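Local coordinates for protein ATP-dependent DNA helicase (Mycobacterium smegmatis, PDB 5V9X) that uses ATP hydrolysis to move in the 3'-to-5' direction along a single DNA strand and unwind RNA:DNA hybrids, at residues 169-174 / 209-214; 173-178 / 471-476; 475-480 / 530-535. One frame throughout, in Å; residues are numbered along the deposited sequence.

Overall arrangement
Contacts 1 and 2 are buried, whereas contact 3 is only partly so; all three lie on the same side of the chain's centre. Contact 1 packs two helices of the first RecA-like domain through leucines and one arginine. Contact 2 begins on the same helix, 167-174, and joins its C-terminal end to the loop after helix 461-471, probably part of the winged-helix domain, by van der Waals contacts, with no hydrogen bond between the segments. That loop runs into contact 3, where backbone hydrogen bonds pair two short strands. Centres are about 9 Å apart for contacts 1 and 2, and about 12 Å for contacts 2 and 3. Contacts 1 and 2 also touch the DNA.

Contact 1: 169-174 / 209-214. With nucleotides of chain B.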
loop_
_atom_site.group_PDB
_atom_site.type_symbol
_atom_site.label_atom_id
_atom_site.label_comp_id
_atom_site.label_asym_id
_atom_site.label_seq_id
_atom_site.Cartn_x
_atom_site.Cartn_y
_atom_site.Cartn_z
ATOM N N SER A 169 -5.780 1.844 16.116
ATOM C CA SER A 169 -6.317 1.577 17.447
ATOM C C SER A 169 -5.307 1.914 18.536
ATOM O O SER A 169 -5.694 2.361 19.623
ATOM C CB SER A 169 -6.763 0.123 17.556
ATOM O OG SER A 169 -8.043 -0.055 16.976
ATOM N N LEU A 170 -4.015 1.706 18.273
ATOM C CA LEU A 170 -2.997 2.176 19.208
ATOM C C LEU A 170 -3.116 3.676 19.424
ATOM O O LEU A 170 -2.952 4.170 20.546
ATOM C CB LEU A 170 -1.598 1.823 18.702
ATOM C CG LEU A 170 -0.456 2.303 19.602
ATOM C CD1 LEU A 170 -0.555 1.652 20.975
ATOM C CD2 LEU A 170 0.904 2.034 18.971
ATOM N N PHE A 171 -3.416 4.414 18.355
ATOM C CA PHE A 171 -3.657 5.848 18.468
ATOM C C PHE A 171 -4.832 6.136 19.395
ATOM O O PHE A 171 -4.778 7.067 20.208
ATOM C CB PHE A 171 -3.899 6.423 17.073
ATOM C CG PHE A 171 -4.118 7.909 17.043
ATOM C CD1 PHE A 171 -3.050 8.783 17.163
ATOM C CD2 PHE A 171 -5.388 8.428 16.847
ATOM C CE1 PHE A 171 -3.249 10.148 17.111
ATOM C CE2 PHE A 171 -5.591 9.792 16.795
ATOM C CZ PHE A 171 -4.521 10.651 16.926
ATOM N N LEU A 172 -5.896 5.334 19.298
ATOM C CA LEU A 172 -7.078 5.563 20.124
ATOM C C LEU A 172 -6.783 5.320 21.599
ATOM O O LEU A 172 -7.203 6.104 22.458
ATOM C CB LEU A 172 -8.227 4.671 19.653
ATOM C CG LEU A 172 -8.645 4.858 18.192
ATOM C CD1 LEU A 172 -9.760 3.893 17.810
ATOM C CD2 LEU A 172 -9.066 6.293 17.941
ATOM N N MET A 173 -6.062 4.243 21.911
ATOM C CA MET A 173 -5.749 3.952 23.305
ATOM C C MET A 173 -4.842 5.020 23.901
ATOM O O MET A 173 -4.986 5.384 25.073
ATOM C CB MET A 173 -5.107 2.573 23.420
ATOM C CG MET A 173 -5.975 1.448 22.892
ATOM S SD MET A 173 -5.237 -0.162 23.185
ATOM C CE MET A 173 -5.179 -0.171 24.979
ATOM N N LEU A 174 -3.898 5.531 23.109
ATOM C CA LEU A 174 -3.022 6.597 23.581
ATOM C C LEU A 174 -3.760 7.917 23.757
ATOM O O LEU A 174 -3.244 8.818 24.430
ATOM C CB LEU A 174 -1.854 6.778 22.612
ATOM C CG LEU A 174 -0.870 5.612 22.550
ATOM C CD1 LEU A 174 0.015 5.729 21.320
ATOM C CD2 LEU A 174 -0.033 5.563 23.816
ATOM N N LEU A 209 4.192 5.718 18.480
ATOM C CA LEU A 209 5.228 5.015 19.227
ATOM C C LEU A 209 6.064 5.967 20.077
ATOM O O LEU A 209 6.499 5.592 21.173
ATOM C CB LEU A 209 6.122 4.228 18.269
ATOM C CG LEU A 209 5.441 3.088 17.506
ATOM C CD1 LEU A 209 6.427 2.389 16.576
ATOM C CD2 LEU A 209 4.800 2.092 18.468
ATOM N N GLU A 210 6.303 7.193 19.601
ATOM C CA GLU A 210 7.033 8.157 20.419
ATOM C C GLU A 210 6.182 8.641 21.587
ATOM O O GLU A 210 6.698 8.861 22.689
ATOM C CB GLU A 210 7.499 9.337 19.567
ATOM C CG GLU A 210 8.655 9.018 18.628
ATOM C CD GLU A 210 9.907 8.556 19.362
ATOM O OE1 GLU A 210 10.653 7.726 18.798
ATOM O OE2 GLU A 210 10.148 9.023 20.497
ATOM N N ARG A 211 4.877 8.814 21.364
ATOM C CA ARG A 211 3.974 9.122 22.469
ATOM C C ARG A 211 3.944 7.986 23.484
ATOM O O ARG A 211 3.811 8.222 24.690
ATOM C CB ARG A 211 2.572 9.411 21.937
ATOM C CG ARG A 211 2.471 10.688 21.122
ATOM C CD ARG A 211 1.118 10.805 20.442
ATOM N NE ARG A 211 0.010 10.687 21.385
ATOM C CZ ARG A 211 -1.270 10.639 21.027
ATOM N NH1 ARG A 211 -1.602 10.698 19.746
ATOM N NH2 ARG A 211 -2.217 10.529 21.948
ATOM N N LEU A 212 4.062 6.742 23.012
ATOM C CA LEU A 212 4.188 5.609 23.923
ATOM C C LEU A 212 5.449 5.728 24.771
ATOM O O LEU A 212 5.390 5.660 26.004
ATOM C CB LEU A 212 4.197 4.300 23.132
ATOM C CG LEU A 212 4.447 3.016 23.932
ATOM C CD1 LEU A 212 3.268 2.698 24.840
ATOM C CD2 LEU A 212 4.745 1.851 23.007
ATOM N N ASP A 213 6.600 5.928 24.119
ATOM C CA ASP A 213 7.872 5.999 24.832
ATOM C C ASP A 213 7.865 7.065 25.922
ATOM O O ASP A 213 8.608 6.954 26.903
ATOM C CB ASP A 213 9.012 6.263 23.845
ATOM C CG ASP A 213 9.378 5.036 23.032
ATOM O OD1 ASP A 213 8.824 3.952 23.309
ATOM O OD2 ASP A 213 10.223 5.154 22.116
ATOM N N GLN A 214 7.037 8.100 25.773
ATOM C CA GLN A 214 6.918 9.113 26.815
ATOM C C GLN A 214 6.043 8.670 27.980
ATOM O O GLN A 214 6.029 9.350 29.013
ATOM C CB GLN A 214 6.376 10.418 26.227
ATOM C CG GLN A 214 7.355 11.119 25.297
ATOM C CD GLN A 214 8.753 11.222 25.888
ATOM O OE1 GLN A 214 9.739 10.872 25.238
ATOM N NE2 GLN A 214 8.844 11.709 27.122
ATOM P P DC B 10 -8.982 -0.601 13.272
ATOM O OP1 DC B 10 -8.101 -0.413 14.447
ATOM O OP2 DC B 10 -9.696 -1.881 13.074
ATOM O "O5'" DC B 10 -10.090 0.545 13.270
ATOM C "C5'" DC B 10 -9.745 1.862 13.635
ATOM C "C4'" DC B 10 -10.943 2.774 13.490
ATOM O "O4'" DC B 10 -11.162 3.069 12.091
ATOM C "C3'" DC B 10 -12.260 2.187 14.013
ATOM O "O3'" DC B 10 -12.824 3.053 14.966
ATOM C "C2'" DC B 10 -13.144 2.080 12.767
ATOM C "C1'" DC B 10 -12.544 3.144 11.869
ATOM N N1 DC B 10 -12.812 2.925 10.424
ATOM C C2 DC B 10 -13.154 4.012 9.616
ATOM O O2 DC B 10 -13.216 5.139 10.125
ATOM N N3 DC B 10 -13.402 3.802 8.299
ATOM C C4 DC B 10 -13.320 2.567 7.795
ATOM N N4 DC B 10 -13.575 2.405 6.492
ATOM C C5 DC B 10 -12.976 1.445 8.606
ATOM C C6 DC B 10 -12.733 1.667 9.901
#
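Leu-170 and Leu-174 pack against Leu-209 and Leu-212 across two helix segments that run in roughly the same direction, their axes 10.4 Å apart at closest approach and inclined at 36°. At one end of the interface CD2 of Leu-170 meets CD2 of Leu-209 at 3.9 Å, the two side chains crossing at about a right angle. CG of Leu-170 stands anti to the backbone N (chi1 179°), which carries CD2 toward the other helix. Further along, CD2 of Leu-174 rests near the backbone of Leu-212, 4.2 Å from its CA. Branched leucines suit this gap, since their methyls can bridge helices spaced this widely.

Arg-211 makes the largest share of the contact. Its chain bends at chi3 (54°) and brings the guanidinium up to helix 167-174, where NH1 approaches CE1 of Phe-171 at 3.2 Å. The ring and guanidinium planes are nearly perpendicular, and CE1 lies at the edge of the guanidinium. CB of Leu-174 covers one guanidinium face, 3.8 Å from NH2. NH2 donates to OG1 of Thr-175, so the buried charge has a polar partner just beyond the helix.

On another side of helix 167-174, Ser-169 OG gives a 2.6 Å hydrogen bond to OP1 of DC10 of chain B. A small hydroxyl suits this close approach to the phosphate of the tracking strand. Leu-170 and Leu-212 both pack on Leu-101 of strand 100-103, inside the parallel sheet, as expected for helices of a RecA-like domain, while helix 461-471 lies against Phe-171 and Arg-211, with His-467 meeting the phenylalanine ring edge-to-face.

Contact 2: 173-178 / 471-476. With nucleotides of chain B.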
loop_
_atom_site.group_PDB
_atom_site.type_symbol
_atom_site.label_atom_id
_atom_site.label_comp_id
_atom_site.label_asym_id
_atom_site.label_seq_id
_atom_site.Cartn_x
_atom_site.Cartn_y
_atom_site.Cartn_z
ATOM N N MET A 173 -6.062 4.243 21.911
ATOM C CA MET A 173 -5.749 3.952 23.305
ATOM C C MET A 173 -4.842 5.020 23.901
ATOM O O MET A 173 -4.986 5.384 25.073
ATOM C CB MET A 173 -5.107 2.573 23.420
ATOM C CG MET A 173 -5.975 1.448 22.892
ATOM S SD MET A 173 -5.237 -0.162 23.185
ATOM C CE MET A 173 -5.179 -0.171 24.979
ATOM N N LEU A 174 -3.898 5.531 23.109
ATOM C CA LEU A 174 -3.022 6.597 23.581
ATOM C C LEU A 174 -3.760 7.917 23.757
ATOM O O LEU A 174 -3.244 8.818 24.430
ATOM C CB LEU A 174 -1.854 6.778 22.612
ATOM C CG LEU A 174 -0.870 5.612 22.550
ATOM C CD1 LEU A 174 0.015 5.729 21.320
ATOM C CD2 LEU A 174 -0.033 5.563 23.816
ATOM N N THR A 175 -4.947 8.053 23.172
ATOM C CA THR A 175 -5.751 9.265 23.266
ATOM C C THR A 175 -6.995 9.017 24.118
ATOM O O THR A 175 -8.086 9.515 23.834
ATOM C CB THR A 175 -6.119 9.766 21.871
ATOM O OG1 THR A 175 -4.980 9.636 21.012
ATOM C CG2 THR A 175 -6.529 11.236 21.904
ATOM N N SER A 176 -6.835 8.234 25.179
ATOM C CA SER A 176 -7.927 7.919 26.090
ATOM C C SER A 176 -7.321 7.381 27.377
ATOM O O SER A 176 -6.100 7.268 27.510
ATOM C CB SER A 176 -8.903 6.918 25.466
ATOM O OG SER A 176 -8.235 5.734 25.064
ATOM N N ALA A 177 -8.191 7.048 28.332
ATOM C CA ALA A 177 -7.741 6.483 29.596
ATOM C C ALA A 177 -7.143 5.090 29.440
ATOM O O ALA A 177 -6.554 4.579 30.398
ATOM C CB ALA A 177 -8.900 6.443 30.592
ATOM N N ALA A 178 -7.273 4.472 28.264
ATOM C CA ALA A 178 -6.703 3.150 28.042
ATOM C C ALA A 178 -5.180 3.165 28.040
ATOM O O ALA A 178 -4.564 2.112 28.239
ATOM C CB ALA A 178 -7.215 2.573 26.721
ATOM N N VAL A 471 -2.396 14.476 21.457
ATOM C CA VAL A 471 -1.487 14.428 22.597
ATOM C C VAL A 471 -1.925 15.410 23.675
ATOM O O VAL A 471 -1.677 15.186 24.866
ATOM C CB VAL A 471 -0.037 14.691 22.141
ATOM C CG1 VAL A 471 0.115 16.111 21.609
ATOM C CG2 VAL A 471 0.943 14.432 23.278
ATOM N N ALA A 472 -2.595 16.494 23.290
ATOM C CA ALA A 472 -3.051 17.510 24.228
ATOM C C ALA A 472 -4.550 17.438 24.488
ATOM O O ALA A 472 -5.114 18.377 25.058
ATOM C CB ALA A 472 -2.677 18.904 23.720
ATOM N N ALA A 473 -5.209 16.350 24.086
ATOM C CA ALA A 473 -6.650 16.240 24.280
ATOM C C ALA A 473 -7.011 15.884 25.715
ATOM O O ALA A 473 -8.111 16.214 26.174
ATOM C CB ALA A 473 -7.232 15.201 23.323
ATOM N N LEU A 474 -6.110 15.221 26.434
ATOM C CA LEU A 474 -6.364 14.804 27.806
ATOM C C LEU A 474 -5.635 15.651 28.836
ATOM O O LEU A 474 -6.112 15.773 29.969
ATOM C CB LEU A 474 -5.966 13.338 27.992
ATOM C CG LEU A 474 -6.519 12.362 26.953
ATOM C CD1 LEU A 474 -5.639 11.128 26.859
ATOM C CD2 LEU A 474 -7.949 11.975 27.289
ATOM N N GLU A 475 -4.487 16.229 28.476
ATOM C CA GLU A 475 -3.650 16.980 29.403
ATOM C C GLU A 475 -3.059 18.196 28.696
ATOM O O GLU A 475 -3.118 18.282 27.463
ATOM C CB GLU A 475 -2.530 16.091 29.954
ATOM C CG GLU A 475 -2.993 14.731 30.453
ATOM C CD GLU A 475 -2.080 14.155 31.511
ATOM O OE1 GLU A 475 -0.844 14.215 31.334
ATOM O OE2 GLU A 475 -2.602 13.651 32.528
ATOM N N PRO A 476 -2.501 19.161 29.430
ATOM C CA PRO A 476 -1.733 20.228 28.776
ATOM C C PRO A 476 -0.307 19.763 28.514
ATOM O O PRO A 476 0.344 19.189 29.392
ATOM C CB PRO A 476 -1.775 21.371 29.796
ATOM C CG PRO A 476 -1.865 20.675 31.107
ATOM C CD PRO A 476 -2.678 19.421 30.872
ATOM P P DA B 13 -12.056 7.926 27.592
ATOM O OP1 DA B 13 -10.671 8.353 27.885
ATOM O OP2 DA B 13 -12.489 6.555 27.940
ATOM O "O5'" DA B 13 -13.066 8.944 28.289
ATOM C "C5'" DA B 13 -13.391 10.163 27.638
ATOM C "C4'" DA B 13 -14.695 10.725 28.169
ATOM O "O4'" DA B 13 -15.813 10.049 27.536
ATOM C "C3'" DA B 13 -14.901 10.563 29.671
ATOM O "O3'" DA B 13 -15.571 11.699 30.187
ATOM C "C2'" DA B 13 -15.767 9.310 29.760
ATOM C "C1'" DA B 13 -16.632 9.454 28.521
ATOM N N9 DA B 13 -17.116 8.181 28.005
ATOM C C8 DA B 13 -16.612 6.938 28.275
ATOM N N7 DA B 13 -17.248 5.967 27.664
ATOM C C5 DA B 13 -18.235 6.618 26.943
ATOM C C6 DA B 13 -19.247 6.151 26.083
ATOM N N6 DA B 13 -19.432 4.857 25.799
ATOM N N1 DA B 13 -20.066 7.067 25.526
ATOM C C2 DA B 13 -19.877 8.361 25.813
ATOM N N3 DA B 13 -18.962 8.918 26.603
ATOM C C4 DA B 13 -18.166 7.983 27.142
ATOM P P DG B 12 -12.274 4.222 21.795
ATOM O OP1 DG B 12 -10.855 3.804 21.846
ATOM O OP2 DG B 12 -13.350 3.207 21.847
ATOM O "O5'" DG B 12 -12.511 5.265 22.969
ATOM C "C5'" DG B 12 -11.892 6.530 22.903
ATOM C "C4'" DG B 12 -12.649 7.530 23.740
ATOM O "O4'" DG B 12 -13.982 7.687 23.205
ATOM C "C3'" DG B 12 -12.805 7.135 25.207
ATOM O "O3'" DG B 12 -12.316 8.174 26.028
ATOM C "C2'" DG B 12 -14.311 6.916 25.391
ATOM C "C1'" DG B 12 -14.918 7.718 24.251
ATOM N N9 DG B 12 -16.164 7.151 23.747
ATOM C C8 DG B 12 -16.446 5.820 23.554
ATOM N N7 DG B 12 -17.643 5.605 23.081
ATOM C C5 DG B 12 -18.188 6.876 22.948
ATOM C C6 DG B 12 -19.463 7.277 22.480
ATOM O O6 DG B 12 -20.392 6.562 22.081
ATOM N N1 DG B 12 -19.610 8.662 22.508
ATOM C C2 DG B 12 -18.647 9.548 22.933
ATOM N N2 DG B 12 -18.973 10.848 22.886
ATOM N N3 DG B 12 -17.447 9.185 23.372
ATOM C C4 DG B 12 -17.289 7.839 23.352
#
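Leu-474 reaches over the backbone just past helix 167-174, and this van der Waals contact of a methyl with a peptide is the main one between the segments. Its CD1 lies 3.6 Å from Ser-176 N and 3.7 Å from Thr-175 C, on the link between those two residues. CG sits anti to the carbonyl carbon (chi1 -50°), and from there the branched side chain extends toward the turn. Beside it, the methyl of Ala-473 meets CG2 of Thr-175 at 4.3 Å; the short alanine lets its loop come near.

Polar bonding runs within the turn and to its surroundings instead of between the two segments. Thr-175 OG1 bonds to Phe-171 O and Ser-176 OG to Leu-172 O, so both hydroxyls turn back onto carbonyls at the end of the helix. Thr-175 O accepts a bond from Gln-539 NE2.

Contact with the nucleic acid forms the third group. Ala-177 N donates to OP1 of DA13 of chain B at 2.8 Å, with an N-H...O angle of 151°. Ser-176 CB lies 3.7 Å from O3' of DG12 of chain B. Small residues let the backbone come up to the phosphate of DA13, consistent with a grip that does not read the base.

The contact thus joins the end of helix 167-174 to the loop between helix 461-471 and strand 477-478, while Gln-539 of helix 538-543 packs against Ser-176, Ala-473 and Leu-474.

Contact 3: 475-480 / 530-535; sequences EPVDAD and GTLTAR
Leu-532, Val-477 and Gly-530 have the most surface buried here: the first two are partners in a short antiparallel pairing, and Gly-530 closes its end. In this hydrogen-bonded pair Val-477 N donates to Leu-532 O at 3.2 Å, and Leu-532 N to Val-477 O at 3.1 Å. Their side chains emerge on the same face and run side by side, with CG1 of Val-477 3.9 Å from CD1 of Leu-532. Val-477 CG1 is placed between the backbone N and the carbonyl carbon (chi1 79°), which directs that branch to the leucine. Ala-479 CB also touches Leu-532 CD1, and Tyr-525 of strand 523-526 packs on both residues.

Gly-530 takes backbone angles (81°/29°) that favour glycine, and with Thr-531 it forms a G1 beta bulge opposite Asp-526. Its carbonyl O accepts a nearly straight bond from Ala-479 N at 2.7 Å, where Asp-478, at the N-cap position, opens a helix.

On the other face CB of Pro-476 meets CG2 of Thr-531 at 3.8 Å and CG2 of Thr-533 at 3.7 Å.

Backbone bonds therefore set the register; aliphatic groups pack on the face of Val-477 and Leu-532, while the other mixes Pro-476 and threonine methyls with Asp-478. Having no amide hydrogen, Pro-476 suits the edge of this three-stranded sheet, probably part of the winged-helix domain, since the ladder begins only at Val-477.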
loop_
_atom_site.group_PDB
_atom_site.type_symbol
_atom_site.label_atom_id
_atom_site.label_comp_id
_atom_site.label_asym_id
_atom_site.label_seq_id
_atom_site.Cartn_x
_atom_site.Cartn_y
_atom_site.Cartn_z
ATOM N N GLU A 475 -4.487 16.229 28.476
ATOM C CA GLU A 475 -3.650 16.980 29.403
ATOM C C GLU A 475 -3.059 18.196 28.696
ATOM O O GLU A 475 -3.118 18.282 27.463
ATOM C CB GLU A 475 -2.530 16.091 29.954
ATOM C CG GLU A 475 -2.993 14.731 30.453
ATOM C CD GLU A 475 -2.080 14.155 31.511
ATOM O OE1 GLU A 475 -0.844 14.215 31.334
ATOM O OE2 GLU A 475 -2.602 13.651 32.528
ATOM N N PRO A 476 -2.501 19.161 29.430
ATOM C CA PRO A 476 -1.733 20.228 28.776
ATOM C C PRO A 476 -0.307 19.763 28.514
ATOM O O PRO A 476 0.344 19.189 29.392
ATOM C CB PRO A 476 -1.775 21.371 29.796
ATOM C CG PRO A 476 -1.865 20.675 31.107
ATOM C CD PRO A 476 -2.678 19.421 30.872
ATOM N N VAL A 477 0.178 20.009 27.301
ATOM C CA VAL A 477 1.477 19.504 26.875
ATOM C C VAL A 477 2.442 20.670 26.705
ATOM O O VAL A 477 2.054 21.789 26.348
ATOM C CB VAL A 477 1.364 18.674 25.575
ATOM C CG1 VAL A 477 1.249 19.576 24.351
ATOM C CG2 VAL A 477 2.538 17.715 25.445
ATOM N N ASP A 478 3.713 20.401 26.993
ATOM C CA ASP A 478 4.774 21.377 26.790
ATOM C C ASP A 478 5.150 21.394 25.314
ATOM O O ASP A 478 5.492 20.350 24.745
ATOM C CB ASP A 478 5.983 21.031 27.657
ATOM C CG ASP A 478 7.042 22.118 27.651
ATOM O OD1 ASP A 478 6.735 23.252 27.225
ATOM O OD2 ASP A 478 8.185 21.837 28.069
ATOM N N ALA A 479 5.079 22.575 24.691
ATOM C CA ALA A 479 5.397 22.683 23.270
ATOM C C ALA A 479 6.820 22.227 22.978
ATOM O O ALA A 479 7.077 21.627 21.927
ATOM C CB ALA A 479 5.189 24.120 22.792
ATOM N N ASP A 480 7.753 22.487 23.897
ATOM C CA ASP A 480 9.124 22.027 23.708
ATOM C C ASP A 480 9.205 20.507 23.768
ATOM O O ASP A 480 9.850 19.877 22.921
ATOM C CB ASP A 480 10.040 22.655 24.760
ATOM C CG ASP A 480 10.280 24.131 24.517
ATOM O OD1 ASP A 480 10.276 24.548 23.340
ATOM O OD2 ASP A 480 10.477 24.875 25.503
ATOM N N GLY A 530 4.399 28.331 26.816
ATOM C CA GLY A 530 4.722 27.228 25.934
ATOM C C GLY A 530 3.789 26.050 26.074
ATOM O O GLY A 530 4.195 24.913 25.822
ATOM N N THR A 531 2.540 26.294 26.462
ATOM C CA THR A 531 1.588 25.245 26.793
ATOM C C THR A 531 0.452 25.217 25.779
ATOM O O THR A 531 -0.069 26.264 25.383
ATOM C CB THR A 531 1.023 25.451 28.205
ATOM O OG1 THR A 531 2.053 25.222 29.174
ATOM C CG2 THR A 531 -0.140 24.507 28.477
ATOM N N LEU A 532 0.079 24.010 25.361
ATOM C CA LEU A 532 -1.081 23.778 24.512
ATOM C C LEU A 532 -2.158 23.075 25.322
ATOM O O LEU A 532 -1.898 22.038 25.940
ATOM C CB LEU A 532 -0.712 22.932 23.291
ATOM C CG LEU A 532 0.220 23.551 22.251
ATOM C CD1 LEU A 532 1.267 22.539 21.821
ATOM C CD2 LEU A 532 -0.580 24.036 21.052
ATOM N N THR A 533 -3.362 23.642 25.324
ATOM C CA THR A 533 -4.518 23.018 25.947
ATOM C C THR A 533 -5.596 22.784 24.898
ATOM O O THR A 533 -5.634 23.441 23.854
ATOM C CB THR A 533 -5.078 23.870 27.094
ATOM O OG1 THR A 533 -5.244 25.225 26.655
ATOM C CG2 THR A 533 -4.143 23.831 28.294
ATOM N N ALA A 534 -6.477 21.833 25.190
ATOM C CA ALA A 534 -7.517 21.437 24.255
ATOM C C ALA A 534 -8.771 22.276 24.453
ATOM O O ALA A 534 -9.114 22.654 25.578
ATOM C CB ALA A 534 -7.854 19.954 24.425
ATOM N N ARG A 535 -9.440 22.573 23.353
ATOM C CA ARG A 535 -10.771 23.153 23.394
ATOM C C ARG A 535 -11.806 22.041 23.478
ATOM O O ARG A 535 -11.517 20.890 23.138
ATOM C CB ARG A 535 -11.003 24.013 22.155
ATOM C CG ARG A 535 -9.956 25.091 21.964
ATOM C CD ARG A 535 -10.450 26.164 21.018
ATOM N NE ARG A 535 -9.362 27.008 20.540
ATOM C CZ ARG A 535 -9.522 28.021 19.696
ATOM N NH1 ARG A 535 -10.730 28.321 19.241
ATOM N NH2 ARG A 535 -8.474 28.734 19.310
#